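Local coordinates for protein 70 kDa peptidylprolyl isomerase, putative (Plasmodium falciparum, PDB 2FBN) that carries a C-terminal tetratricopeptide repeat domain that probably docks the C-terminal pentapeptide of Hsp90, in a putative FK506-binding peptidylprolyl isomerase, at residues E32-S37 with L65-H70; D40-G45 with V59-A64; E140-L145 with N160-C165; D103-I108 with M133-L138. All coordinates share one frame; numbering follows the deposited sequence.

Interaction 1: E32-S37 with L65-H70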
loop_
_atom_site.group_PDB
_atom_site.type_symbol
_atom_site.label_atom_id
_atom_site.label_comp_id
_atom_site.label_asym_id
_atom_site.label_seq_id
_atom_site.Cartn_x
_atom_site.Cartn_y
_atom_site.Cartn_z
ATOM N N GLU A 32 15.364 -12.231 -13.350
ATOM C CA GLU A 32 15.873 -13.327 -12.533
ATOM C C GLU A 32 16.481 -12.812 -11.221
ATOM O O GLU A 32 16.254 -13.393 -10.143
ATOM C CB GLU A 32 16.890 -14.141 -13.335
ATOM C CG GLU A 32 16.279 -14.901 -14.510
ATOM C CD GLU A 32 16.047 -14.056 -15.777
ATOM O OE1 GLU A 32 16.378 -12.834 -15.810
ATOM O OE2 GLU A 32 15.512 -14.634 -16.758
ATOM N N GLU A 33 17.235 -11.717 -11.305
ATOM C CA GLU A 33 17.881 -11.134 -10.130
ATOM C C GLU A 33 16.875 -10.506 -9.176
ATOM O O GLU A 33 17.069 -10.547 -7.957
ATOM C CB GLU A 33 18.930 -10.099 -10.521
ATOM C CG GLU A 33 20.175 -10.684 -11.176
ATOM C CD GLU A 33 21.136 -9.607 -11.651
ATOM O OE1 GLU A 33 20.697 -8.629 -12.299
ATOM O OE2 GLU A 33 22.352 -9.760 -11.396
ATOM N N LYS A 34 15.806 -9.927 -9.730
ATOM C CA LYS A 34 14.741 -9.360 -8.893
ATOM C C LYS A 34 14.145 -10.457 -8.018
ATOM O O LYS A 34 13.994 -10.276 -6.813
ATOM C CB LYS A 34 13.663 -8.670 -9.725
ATOM C CG LYS A 34 14.158 -7.389 -10.390
ATOM C CD LYS A 34 13.059 -6.734 -11.181
ATOM C CE LYS A 34 13.548 -5.469 -11.866
ATOM N NZ LYS A 34 12.461 -4.846 -12.651
ATOM N N VAL A 35 13.858 -11.606 -8.624
ATOM C CA VAL A 35 13.318 -12.755 -7.883
ATOM C C VAL A 35 14.286 -13.249 -6.813
ATOM O O VAL A 35 13.882 -13.447 -5.654
ATOM C CB VAL A 35 12.928 -13.914 -8.826
ATOM C CG1 VAL A 35 12.468 -15.152 -8.019
ATOM C CG2 VAL A 35 11.803 -13.472 -9.751
ATOM N N GLN A 36 15.554 -13.436 -7.193
ATOM C CA GLN A 36 16.561 -13.943 -6.256
ATOM C C GLN A 36 16.753 -13.020 -5.058
ATOM O O GLN A 36 16.770 -13.480 -3.913
ATOM C CB GLN A 36 17.903 -14.225 -6.959
ATOM C CG GLN A 36 18.913 -14.959 -6.075
ATOM C CD GLN A 36 18.362 -16.254 -5.489
ATOM O OE1 GLN A 36 18.008 -17.182 -6.218
ATOM N NE2 GLN A 36 18.286 -16.317 -4.159
ATOM N N SER A 37 16.889 -11.721 -5.330
ATOM C CA SER A 37 17.089 -10.727 -4.280
ATOM C C SER A 37 15.856 -10.640 -3.377
ATOM O O SER A 37 15.986 -10.561 -2.158
ATOM C CB SER A 37 17.436 -9.356 -4.862
ATOM O OG SER A 37 18.626 -9.405 -5.651
ATOM N N LEU A 65 9.238 -6.941 -1.477
ATOM C CA LEU A 65 8.108 -6.605 -2.353
ATOM C C LEU A 65 8.443 -5.508 -3.371
ATOM O O LEU A 65 7.913 -5.510 -4.490
ATOM C CB LEU A 65 6.882 -6.211 -1.530
ATOM C CG LEU A 65 6.238 -7.387 -0.783
ATOM C CD1 LEU A 65 5.109 -6.876 0.110
ATOM C CD2 LEU A 65 5.752 -8.464 -1.774
ATOM N N ASP A 66 9.297 -4.565 -2.969
ATOM C CA ASP A 66 9.725 -3.469 -3.860
ATOM C C ASP A 66 10.394 -3.968 -5.155
ATOM O O ASP A 66 10.314 -3.304 -6.194
ATOM C CB ASP A 66 10.660 -2.525 -3.111
ATOM C CG ASP A 66 9.940 -1.692 -2.046
ATOM O OD1 ASP A 66 8.701 -1.603 -2.070
ATOM O OD2 ASP A 66 10.639 -1.114 -1.192
ATOM N N PHE A 67 11.014 -5.148 -5.095
ATOM C CA PHE A 67 11.593 -5.759 -6.302
ATOM C C PHE A 67 10.561 -6.086 -7.363
ATOM O O PHE A 67 10.909 -6.236 -8.520
ATOM C CB PHE A 67 12.417 -6.987 -5.965
ATOM C CG PHE A 67 13.788 -6.644 -5.509
ATOM C CD1 PHE A 67 14.763 -6.274 -6.437
ATOM C CD2 PHE A 67 14.105 -6.654 -4.155
ATOM C CE1 PHE A 67 16.060 -5.931 -6.009
ATOM C CE2 PHE A 67 15.385 -6.313 -3.723
ATOM C CZ PHE A 67 16.366 -5.952 -4.661
ATOM N N PHE A 68 9.289 -6.163 -6.961
ATOM C CA PHE A 68 8.214 -6.519 -7.882
ATOM C C PHE A 68 7.362 -5.339 -8.355
ATOM O O PHE A 68 6.382 -5.541 -9.057
ATOM C CB PHE A 68 7.340 -7.619 -7.266
ATOM C CG PHE A 68 8.113 -8.864 -6.961
ATOM C CD1 PHE A 68 8.921 -9.438 -7.947
ATOM C CD2 PHE A 68 8.031 -9.467 -5.709
ATOM C CE1 PHE A 68 9.669 -10.599 -7.671
ATOM C CE2 PHE A 68 8.764 -10.633 -5.436
ATOM C CZ PHE A 68 9.581 -11.185 -6.419
ATOM N N ILE A 69 7.742 -4.114 -7.988
ATOM C CA ILE A 69 7.073 -2.929 -8.532
ATOM C C ILE A 69 7.204 -2.947 -10.063
ATOM O O ILE A 69 8.279 -3.235 -10.625
ATOM C CB ILE A 69 7.666 -1.618 -7.927
ATOM C CG1 ILE A 69 7.454 -1.613 -6.412
ATOM C CG2 ILE A 69 7.033 -0.359 -8.563
ATOM C CD1 ILE A 69 8.183 -0.495 -5.693
ATOM N N HIS A 70 6.101 -2.636 -10.742
ATOM C CA HIS A 70 6.054 -2.626 -12.214
ATOM C C HIS A 70 6.494 -3.943 -12.863
ATOM O O HIS A 70 7.325 -3.931 -13.778
ATOM C CB HIS A 70 6.891 -1.476 -12.817
ATOM C CG HIS A 70 6.617 -0.131 -12.223
ATOM N ND1 HIS A 70 5.355 0.300 -11.870
ATOM C CD2 HIS A 70 7.455 0.900 -11.952
ATOM C CE1 HIS A 70 5.431 1.531 -11.386
ATOM N NE2 HIS A 70 6.695 1.920 -11.434
HETATM O O HOH W 1 10.867 -4.229 -10.391
#
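F67 and F68 face K34, V35 and S37 at one end of the first helical hairpin of this tetratricopeptide repeat (TPR) domain, where the type I turn D66 to I69 lies against the start of helix 31-50. F67 comes first. Its CG lies beside the backbone N (chi1 -82°), which swings the ring under S37, whose CB sits over one face, 3.9 Å from the ring centroid. S37 OG bonds to E33 O (3.0 Å), and S37 N reaches the same oxygen from the opposite face of its plane. Next, F68 turns a ring edge to V35, with CE1 4.1 Å from V35 CG2. A38 and E87 also touch this buried ring. I69 contributes its backbone O, which takes a bond from a water. K34, extended beyond CG, runs past F67 O, its CD 3.5 Å away. Its NZ donates to that same water, 2.8 Å off. The water in turn donates to I69 O at 2.8 Å and to F67 O at 2.7 Å.

Interaction 2: D40-G45 with V59-A64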
loop_
_atom_site.group_PDB
_atom_site.type_symbol
_atom_site.label_atom_id
_atom_site.label_comp_id
_atom_site.label_asym_id
_atom_site.label_seq_id
_atom_site.Cartn_x
_atom_site.Cartn_y
_atom_site.Cartn_z
ATOM N N ASP A 40 15.901 -13.590 -1.063
ATOM C CA ASP A 40 16.962 -13.445 -0.067
ATOM C C ASP A 40 16.589 -12.432 1.010
ATOM O O ASP A 40 16.806 -12.661 2.215
ATOM C CB ASP A 40 18.262 -13.016 -0.737
ATOM C CG ASP A 40 18.916 -14.137 -1.535
ATOM O OD1 ASP A 40 18.552 -15.327 -1.350
ATOM O OD2 ASP A 40 19.796 -13.797 -2.356
ATOM N N ILE A 41 16.020 -11.308 0.575
ATOM C CA ILE A 41 15.612 -10.256 1.501
ATOM C C ILE A 41 14.438 -10.735 2.383
ATOM O O ILE A 41 14.404 -10.443 3.588
ATOM C CB ILE A 41 15.319 -8.932 0.748
ATOM C CG1 ILE A 41 16.637 -8.412 0.136
ATOM C CG2 ILE A 41 14.710 -7.882 1.688
ATOM C CD1 ILE A 41 16.463 -7.422 -0.989
ATOM N N LYS A 42 13.513 -11.492 1.789
ATOM C CA LYS A 42 12.428 -12.116 2.546
ATOM C C LYS A 42 13.015 -12.989 3.672
ATOM O O LYS A 42 12.565 -12.917 4.809
ATOM C CB LYS A 42 11.509 -12.945 1.638
ATOM C CG LYS A 42 10.345 -13.611 2.387
ATOM C CD LYS A 42 9.876 -14.899 1.715
ATOM C CE LYS A 42 11.004 -15.893 1.487
ATOM N NZ LYS A 42 10.573 -17.299 1.719
ATOM N N GLU A 43 14.033 -13.786 3.351
ATOM C CA GLU A 43 14.661 -14.628 4.376
ATOM C C GLU A 43 15.280 -13.786 5.505
ATOM O O GLU A 43 15.182 -14.145 6.677
ATOM C CB GLU A 43 15.684 -15.596 3.764
ATOM C CG GLU A 43 15.096 -16.560 2.733
ATOM C CD GLU A 43 14.279 -17.681 3.334
ATOM O OE1 GLU A 43 13.078 -17.455 3.611
ATOM O OE2 GLU A 43 14.828 -18.803 3.508
ATOM N N GLU A 44 15.883 -12.653 5.163
ATOM C CA GLU A 44 16.384 -11.719 6.175
ATOM C C GLU A 44 15.267 -11.218 7.092
ATOM O O GLU A 44 15.460 -11.068 8.309
ATOM C CB GLU A 44 17.045 -10.512 5.525
ATOM C CG GLU A 44 18.338 -10.813 4.776
ATOM C CD GLU A 44 18.925 -9.562 4.169
ATOM O OE1 GLU A 44 19.191 -8.594 4.919
ATOM O OE2 GLU A 44 19.125 -9.543 2.941
ATOM N N GLY A 45 14.112 -10.933 6.485
ATOM C CA GLY A 45 12.912 -10.559 7.239
ATOM C C GLY A 45 12.515 -11.651 8.222
ATOM O O GLY A 45 12.249 -11.363 9.405
ATOM N N VAL A 59 10.604 -3.781 7.532
ATOM C CA VAL A 59 11.442 -3.132 6.516
ATOM C C VAL A 59 11.883 -4.132 5.438
ATOM O O VAL A 59 11.727 -3.866 4.232
ATOM C CB VAL A 59 12.642 -2.405 7.177
ATOM C CG1 VAL A 59 13.599 -1.887 6.121
ATOM C CG2 VAL A 59 12.136 -1.252 8.103
ATOM N N LYS A 60 12.370 -5.299 5.863
ATOM C CA LYS A 60 12.875 -6.314 4.916
ATOM C C LYS A 60 11.775 -6.860 4.017
ATOM O O LYS A 60 11.955 -6.958 2.793
ATOM C CB LYS A 60 13.596 -7.461 5.628
ATOM C CG LYS A 60 14.860 -7.016 6.371
ATOM C CD LYS A 60 15.965 -6.594 5.407
ATOM C CE LYS A 60 17.232 -6.267 6.184
ATOM N NZ LYS A 60 18.301 -5.771 5.293
ATOM N N TYR A 61 10.633 -7.207 4.612
ATOM C CA TYR A 61 9.524 -7.700 3.785
ATOM C C TYR A 61 9.101 -6.669 2.741
ATOM O O TYR A 61 8.828 -7.021 1.603
ATOM C CB TYR A 61 8.329 -8.116 4.625
ATOM C CG TYR A 61 8.600 -9.291 5.541
ATOM C CD1 TYR A 61 9.216 -10.460 5.065
ATOM C CD2 TYR A 61 8.190 -9.246 6.871
ATOM C CE1 TYR A 61 9.441 -11.556 5.927
ATOM C CE2 TYR A 61 8.410 -10.312 7.736
ATOM C CZ TYR A 61 9.031 -11.470 7.262
ATOM O OH TYR A 61 9.243 -12.518 8.149
ATOM N N LYS A 62 9.055 -5.403 3.140
ATOM C CA LYS A 62 8.704 -4.339 2.190
ATOM C C LYS A 62 9.749 -4.188 1.076
ATOM O O LYS A 62 9.409 -4.037 -0.101
ATOM C CB LYS A 62 8.479 -3.028 2.923
ATOM C CG LYS A 62 7.154 -3.031 3.663
ATOM C CD LYS A 62 6.819 -1.686 4.239
ATOM C CE LYS A 62 5.317 -1.650 4.485
ATOM N NZ LYS A 62 4.841 -0.296 4.860
ATOM N N GLU A 63 11.025 -4.207 1.453
ATOM C CA GLU A 63 12.108 -4.216 0.456
ATOM C C GLU A 63 11.981 -5.382 -0.544
ATOM O O GLU A 63 12.158 -5.199 -1.753
ATOM C CB GLU A 63 13.458 -4.286 1.169
ATOM C CG GLU A 63 13.851 -2.985 1.857
ATOM C CD GLU A 63 15.177 -3.085 2.624
ATOM O OE1 GLU A 63 15.746 -4.193 2.713
ATOM O OE2 GLU A 63 15.635 -2.034 3.129
ATOM N N ALA A 64 11.696 -6.586 -0.041
ATOM C CA ALA A 64 11.459 -7.746 -0.905
ATOM C C ALA A 64 10.376 -7.445 -1.956
ATOM O O ALA A 64 10.566 -7.666 -3.162
ATOM C CB ALA A 64 11.063 -8.989 -0.066
#
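I41 meets K60 and A64, and G45 meets K60 and Y61, where helix 40-45 packs closely on helix 59-64; the segment axes approach to 7.7 Å and are nearly antiparallel at 166°. The I41 branch methyl CG2, set anti to the backbone N, reaches the partner backbone, 3.1 Å from K60 O, a tight fit, and also meets E63 CB and the N and CB of A64. One turn on, G45 has no side chain, and that leaves room for two neighbours. K60 CB comes to 3.6 Å from G45 CA, while the Y61 ring lays one face against the same CA, its centroid 4.2 Å away. At the far end of the ring Y61 OH bonds to N46 OD1, so the buried hydroxyl has its polar partner on the helix it packs against.

The other flank is looser and more exposed. K60, bent at chi2, carries NZ back to E44 OE1 (3.0 Å), arriving 37° above the carboxylate plane. E63 OE1 adds only a long salt bridge to the same NZ, at 4.0 Å. A closely packed seam with charged pairs along its rim joins two successive helices into an antiparallel helical hairpin of the kind from which TPR domains are built.

Interaction 3: E140-L145 with N160-C165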
loop_
_atom_site.group_PDB
_atom_site.type_symbol
_atom_site.label_atom_id
_atom_site.label_comp_id
_atom_site.label_asym_id
_atom_site.label_seq_id
_atom_site.Cartn_x
_atom_site.Cartn_y
_atom_site.Cartn_z
ATOM N N GLU A 140 -17.473 -7.493 9.236
ATOM C CA GLU A 140 -16.443 -7.960 8.322
ATOM C C GLU A 140 -15.619 -9.081 8.954
ATOM O O GLU A 140 -15.438 -10.151 8.356
ATOM C CB GLU A 140 -15.509 -6.810 7.918
ATOM C CG GLU A 140 -16.182 -5.746 7.024
ATOM C CD GLU A 140 -16.956 -4.629 7.779
ATOM O OE1 GLU A 140 -17.082 -4.618 9.040
ATOM O OE2 GLU A 140 -17.446 -3.719 7.056
ATOM N N ALA A 141 -15.127 -8.816 10.157
ATOM C CA ALA A 141 -14.304 -9.792 10.879
ATOM C C ALA A 141 -15.059 -11.104 11.113
ATOM O O ALA A 141 -14.500 -12.203 10.954
ATOM C CB ALA A 141 -13.853 -9.215 12.191
ATOM N N LYS A 142 -16.328 -10.993 11.486
ATOM C CA LYS A 142 -17.121 -12.197 11.742
ATOM C C LYS A 142 -17.187 -13.059 10.485
ATOM O O LYS A 142 -17.070 -14.288 10.557
ATOM C CB LYS A 142 -18.513 -11.821 12.248
ATOM C CG LYS A 142 -19.361 -13.034 12.597
ATOM C CD LYS A 142 -20.647 -12.625 13.253
ATOM C CE LYS A 142 -21.554 -13.837 13.418
ATOM N NZ LYS A 142 -22.924 -13.400 13.795
ATOM N N GLU A 143 -17.374 -12.416 9.326
ATOM C CA GLU A 143 -17.413 -13.152 8.051
ATOM C C GLU A 143 -16.072 -13.831 7.741
ATOM O O GLU A 143 -16.040 -15.002 7.358
ATOM C CB GLU A 143 -17.825 -12.215 6.907
ATOM C CG GLU A 143 -19.274 -11.715 6.989
ATOM C CD GLU A 143 -19.862 -11.357 5.618
ATOM O OE1 GLU A 143 -19.082 -11.194 4.641
ATOM O OE2 GLU A 143 -21.113 -11.240 5.519
ATOM N N ASN A 144 -14.972 -13.096 7.910
ATOM C CA ASN A 144 -13.621 -13.627 7.646
ATOM C C ASN A 144 -13.384 -14.855 8.511
ATOM O O ASN A 144 -12.909 -15.882 8.040
ATOM C CB ASN A 144 -12.506 -12.645 8.018
ATOM C CG ASN A 144 -12.632 -11.277 7.354
ATOM O OD1 ASN A 144 -12.257 -10.274 7.948
ATOM N ND2 ASN A 144 -13.140 -11.241 6.134
ATOM N N LEU A 145 -13.704 -14.700 9.794
ATOM C CA LEU A 145 -13.368 -15.712 10.806
ATOM C C LEU A 145 -14.293 -16.920 10.706
ATOM O O LEU A 145 -13.839 -18.063 10.849
ATOM C CB LEU A 145 -13.357 -15.102 12.212
ATOM C CG LEU A 145 -12.214 -14.107 12.440
ATOM C CD1 LEU A 145 -12.422 -13.326 13.751
ATOM C CD2 LEU A 145 -10.827 -14.824 12.378
ATOM N N ASN A 160 -10.801 -19.268 18.788
ATOM C CA ASN A 160 -10.768 -18.264 19.861
ATOM C C ASN A 160 -11.009 -16.847 19.344
ATOM O O ASN A 160 -11.695 -16.053 19.999
ATOM C CB ASN A 160 -9.462 -18.344 20.649
ATOM C CG ASN A 160 -9.334 -19.663 21.393
ATOM O OD1 ASN A 160 -10.345 -20.297 21.719
ATOM N ND2 ASN A 160 -8.103 -20.115 21.602
ATOM N N SER A 161 -10.435 -16.534 18.181
ATOM C CA SER A 161 -10.623 -15.208 17.589
ATOM C C SER A 161 -12.077 -15.003 17.153
ATOM O O SER A 161 -12.651 -13.937 17.383
ATOM C CB SER A 161 -9.660 -14.998 16.428
ATOM O OG SER A 161 -8.321 -14.935 16.913
ATOM N N TYR A 162 -12.676 -16.037 16.571
ATOM C CA TYR A 162 -14.102 -15.999 16.237
ATOM C C TYR A 162 -14.995 -15.739 17.464
ATOM O O TYR A 162 -15.881 -14.888 17.425
ATOM C CB TYR A 162 -14.545 -17.280 15.512
ATOM C CG TYR A 162 -16.015 -17.235 15.164
ATOM C CD1 TYR A 162 -16.464 -16.539 14.031
ATOM C CD2 TYR A 162 -16.972 -17.832 15.995
ATOM C CE1 TYR A 162 -17.823 -16.469 13.728
ATOM C CE2 TYR A 162 -18.332 -17.771 15.694
ATOM C CZ TYR A 162 -18.747 -17.095 14.557
ATOM O OH TYR A 162 -20.095 -17.028 14.274
ATOM N N GLU A 163 -14.743 -16.449 18.564
ATOM C CA GLU A 163 -15.475 -16.217 19.799
ATOM C C GLU A 163 -15.298 -14.788 20.302
ATOM O O GLU A 163 -16.253 -14.169 20.762
ATOM C CB GLU A 163 -15.060 -17.226 20.880
ATOM C CG GLU A 163 -15.424 -18.669 20.534
ATOM C CD GLU A 163 -16.929 -18.889 20.429
ATOM O OE1 GLU A 163 -17.705 -18.158 21.089
ATOM O OE2 GLU A 163 -17.332 -19.802 19.679
ATOM N N LEU A 164 -14.081 -14.253 20.193
ATOM C CA LEU A 164 -13.858 -12.888 20.668
ATOM C C LEU A 164 -14.655 -11.939 19.754
ATOM O O LEU A 164 -15.325 -11.026 20.226
ATOM C CB LEU A 164 -12.365 -12.547 20.643
ATOM C CG LEU A 164 -11.973 -11.121 21.061
ATOM C CD1 LEU A 164 -12.518 -10.757 22.436
ATOM C CD2 LEU A 164 -10.457 -10.959 21.020
ATOM N N CYS A 165 -14.592 -12.195 18.451
ATOM C CA CYS A 165 -15.322 -11.364 17.491
ATOM C C CYS A 165 -16.808 -11.299 17.827
ATOM O O CYS A 165 -17.390 -10.220 17.900
ATOM C CB CYS A 165 -15.124 -11.863 16.068
ATOM S SG CYS A 165 -15.671 -10.594 14.879
#
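Y162 presents its ring edge, not a face, to helix 140-145: L145 CB and K142 O both lie near the ring plane, with L145 CB 3.9 Å from Y162 CD1. The ring reaches that place because CG is anti to the backbone N (chi1 180°), which sends it out along the flank of the neighbouring helix. K142 leans the same way, extended beyond CG, and its chain passes the tyrosine obliquely. K142 CG meets Y162 CE1, and K142 CE ends up 3.6 Å from Y162 OH. The two helix segments run antiparallel at 154°, with axes 9.4 Å apart, and join helix 138-151 of the TPR array to helix 156-173, the last helix of the model. This is consistent with the terminal capping helix of many TPR domains.

On the deeper side the cysteine and leucine take over. C165 SG rests against A141 CB and K142 N together, 3.5 Å from each, and M133 of helix 122-135 touches both A141 and C165. L145 packs beside it from the opposite helix: its CD1 branch lies 3.8 Å from C165 CB and 3.7 Å from S161 O. S161 OG turns to another partner, the hydroxyl of Y126.

Interaction 4: D103-I108 with M133-L138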
loop_
_atom_site.group_PDB
_atom_site.type_symbol
_atom_site.label_atom_id
_atom_site.label_comp_id
_atom_site.label_asym_id
_atom_site.label_seq_id
_atom_site.Cartn_x
_atom_site.Cartn_y
_atom_site.Cartn_z
ATOM N N ASP A 103 -1.017 -2.324 14.400
ATOM C CA ASP A 103 -1.311 -1.381 13.318
ATOM C C ASP A 103 -2.294 -2.064 12.367
ATOM O O ASP A 103 -1.931 -2.673 11.340
ATOM C CB ASP A 103 -0.031 -0.907 12.620
ATOM C CG ASP A 103 -0.295 0.193 11.615
ATOM O OD1 ASP A 103 -1.405 0.214 11.053
ATOM O OD2 ASP A 103 0.612 1.040 11.387
ATOM N N TYR A 104 -3.566 -1.997 12.731
ATOM C CA TYR A 104 -4.541 -2.843 12.082
ATOM C C TYR A 104 -4.841 -2.478 10.615
ATOM O O TYR A 104 -4.993 -3.370 9.790
ATOM C CB TYR A 104 -5.809 -2.985 12.960
ATOM C CG TYR A 104 -5.450 -3.612 14.299
ATOM C CD1 TYR A 104 -4.841 -4.888 14.364
ATOM C CD2 TYR A 104 -5.642 -2.908 15.486
ATOM C CE1 TYR A 104 -4.475 -5.458 15.603
ATOM C CE2 TYR A 104 -5.279 -3.459 16.718
ATOM C CZ TYR A 104 -4.715 -4.729 16.770
ATOM O OH TYR A 104 -4.360 -5.259 18.000
ATOM N N PRO A 105 -4.884 -1.184 10.280
ATOM C CA PRO A 105 -5.078 -0.851 8.845
ATOM C C PRO A 105 -4.014 -1.464 7.931
ATOM O O PRO A 105 -4.316 -1.942 6.840
ATOM C CB PRO A 105 -4.962 0.682 8.839
ATOM C CG PRO A 105 -5.519 1.067 10.173
ATOM C CD PRO A 105 -4.853 0.046 11.100
ATOM N N LYS A 106 -2.760 -1.436 8.372
ATOM C CA LYS A 106 -1.684 -2.024 7.561
ATOM C C LYS A 106 -1.828 -3.547 7.486
ATOM O O LYS A 106 -1.605 -4.144 6.457
ATOM C CB LYS A 106 -0.331 -1.584 8.117
ATOM C CG LYS A 106 -0.140 -0.075 8.022
ATOM C CD LYS A 106 1.279 0.354 8.309
ATOM C CE LYS A 106 1.423 1.864 8.165
ATOM N NZ LYS A 106 0.622 2.591 9.194
ATOM N N ALA A 107 -2.220 -4.191 8.589
ATOM C CA ALA A 107 -2.477 -5.632 8.547
ATOM C C ALA A 107 -3.636 -5.963 7.602
ATOM O O ALA A 107 -3.563 -6.910 6.831
ATOM C CB ALA A 107 -2.754 -6.187 9.974
ATOM N N ILE A 108 -4.701 -5.161 7.640
ATOM C CA ILE A 108 -5.807 -5.360 6.713
ATOM C C ILE A 108 -5.297 -5.305 5.275
ATOM O O ILE A 108 -5.622 -6.170 4.462
ATOM C CB ILE A 108 -6.913 -4.302 6.940
ATOM C CG1 ILE A 108 -7.595 -4.569 8.280
ATOM C CG2 ILE A 108 -7.890 -4.299 5.761
ATOM C CD1 ILE A 108 -8.552 -3.460 8.750
ATOM N N MET A 133 -11.253 -7.181 13.251
ATOM C CA MET A 133 -11.906 -7.236 14.557
ATOM C C MET A 133 -11.380 -6.149 15.491
ATOM O O MET A 133 -12.166 -5.380 16.067
ATOM C CB MET A 133 -11.701 -8.612 15.189
ATOM C CG MET A 133 -12.126 -8.678 16.635
ATOM S SD MET A 133 -11.934 -10.358 17.248
ATOM C CE MET A 133 -10.155 -10.565 17.205
ATOM N N TYR A 134 -10.058 -6.076 15.640
ATOM C CA TYR A 134 -9.471 -5.126 16.575
ATOM C C TYR A 134 -9.624 -3.683 16.108
ATOM O O TYR A 134 -9.663 -2.778 16.945
ATOM C CB TYR A 134 -8.009 -5.447 16.842
ATOM C CG TYR A 134 -7.842 -6.635 17.762
ATOM C CD1 TYR A 134 -8.366 -6.608 19.066
ATOM C CD2 TYR A 134 -7.168 -7.778 17.338
ATOM C CE1 TYR A 134 -8.206 -7.685 19.938
ATOM C CE2 TYR A 134 -7.002 -8.869 18.207
ATOM C CZ TYR A 134 -7.528 -8.811 19.493
ATOM O OH TYR A 134 -7.371 -9.884 20.341
ATOM N N PHE A 135 -9.747 -3.470 14.801
ATOM C CA PHE A 135 -9.944 -2.099 14.302
ATOM C C PHE A 135 -11.407 -1.662 14.396
ATOM O O PHE A 135 -11.709 -0.468 14.317
ATOM C CB PHE A 135 -9.449 -1.938 12.856
ATOM C CG PHE A 135 -9.272 -0.489 12.436
ATOM C CD1 PHE A 135 -8.291 0.303 13.022
ATOM C CD2 PHE A 135 -10.096 0.075 11.450
ATOM C CE1 PHE A 135 -8.124 1.663 12.620
ATOM C CE2 PHE A 135 -9.920 1.414 11.031
ATOM C CZ PHE A 135 -8.934 2.203 11.632
ATOM N N GLY A 136 -12.309 -2.624 14.561
ATOM C CA GLY A 136 -13.723 -2.307 14.689
ATOM C C GLY A 136 -14.595 -2.659 13.503
ATOM O O GLY A 136 -15.804 -2.376 13.513
ATOM N N PHE A 137 -14.017 -3.310 12.490
ATOM C CA PHE A 137 -14.786 -3.843 11.380
ATOM C C PHE A 137 -15.359 -5.200 11.784
ATOM O O PHE A 137 -14.971 -6.251 11.257
ATOM C CB PHE A 137 -13.933 -3.946 10.113
ATOM C CG PHE A 137 -13.620 -2.609 9.484
ATOM C CD1 PHE A 137 -14.648 -1.814 8.964
ATOM C CD2 PHE A 137 -12.313 -2.163 9.404
ATOM C CE1 PHE A 137 -14.364 -0.560 8.356
ATOM C CE2 PHE A 137 -12.005 -0.909 8.795
ATOM C CZ PHE A 137 -13.044 -0.113 8.284
ATOM N N LEU A 138 -16.279 -5.147 12.746
ATOM C CA LEU A 138 -16.773 -6.360 13.426
ATOM C C LEU A 138 -17.579 -7.307 12.556
ATOM O O LEU A 138 -17.377 -8.522 12.611
ATOM C CB LEU A 138 -17.565 -5.993 14.690
ATOM C CG LEU A 138 -16.780 -5.254 15.772
ATOM C CD1 LEU A 138 -17.664 -4.993 16.987
ATOM C CD2 LEU A 138 -15.506 -6.010 16.163
#
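Y104 lies against Y134 and F135, and its side chain can be followed outward atom by atom. Its CB meets F135 CB at 3.8 Å. CG, placed beside the backbone N (chi1 -60°), starts the ring under Y134 CB, and the approach tightens on the way out: CE2 and CZ are each 3.4 Å from Y134 CB. That CB sits over the ring face as a CH-pi contact, 17° off the normal. At the tip, Y104 OH reaches Y134 CG and CD2, 3.8 Å from each. The two tyrosine rings are nearly parallel, at 24°, but slid apart with centroids 5.4 Å from each other, so they hardly overlap.

This is the seam between consecutive TPR repeats: the first turn of helix 104-117, with D103 at its N-cap, its OD1 taking a weak bond from K106 N, packs against the end of helix 122-135, where G136 closes the helix in a Schellman motif. P105 stands over the F135 ring, its CG 3.6 Å from F135 CE1 and above one face. F135 CG is anti to its backbone N, which turns the ring toward the proline. Deeper in, I108 CD1 touches F137 CD2 at 4.0 Å, and the F137 ring also meets H70 of the second subunit edge-to-face.

Interactions 1 and 2 are two levels of one hairpin, helix 31-50 with helix 54-66: their centres are 11 Å apart, and the side chains of F67 in the first and I41 in the second touch. Interactions 3 and 4 form a second cluster, centres 12 Å apart, across the chain's centre from the first. Here M133 bridges them, its SD 3.4 Å from C165 N, and L164 CD2 lies 3.3 Å from Y134 OH. Within one chain interactions 1 and 4 are about 28 Å apart between centres, yet the dimer brings them together: H70 packs on I108, I69 on F137 and D66 on P105, all three partners being of the second subunit.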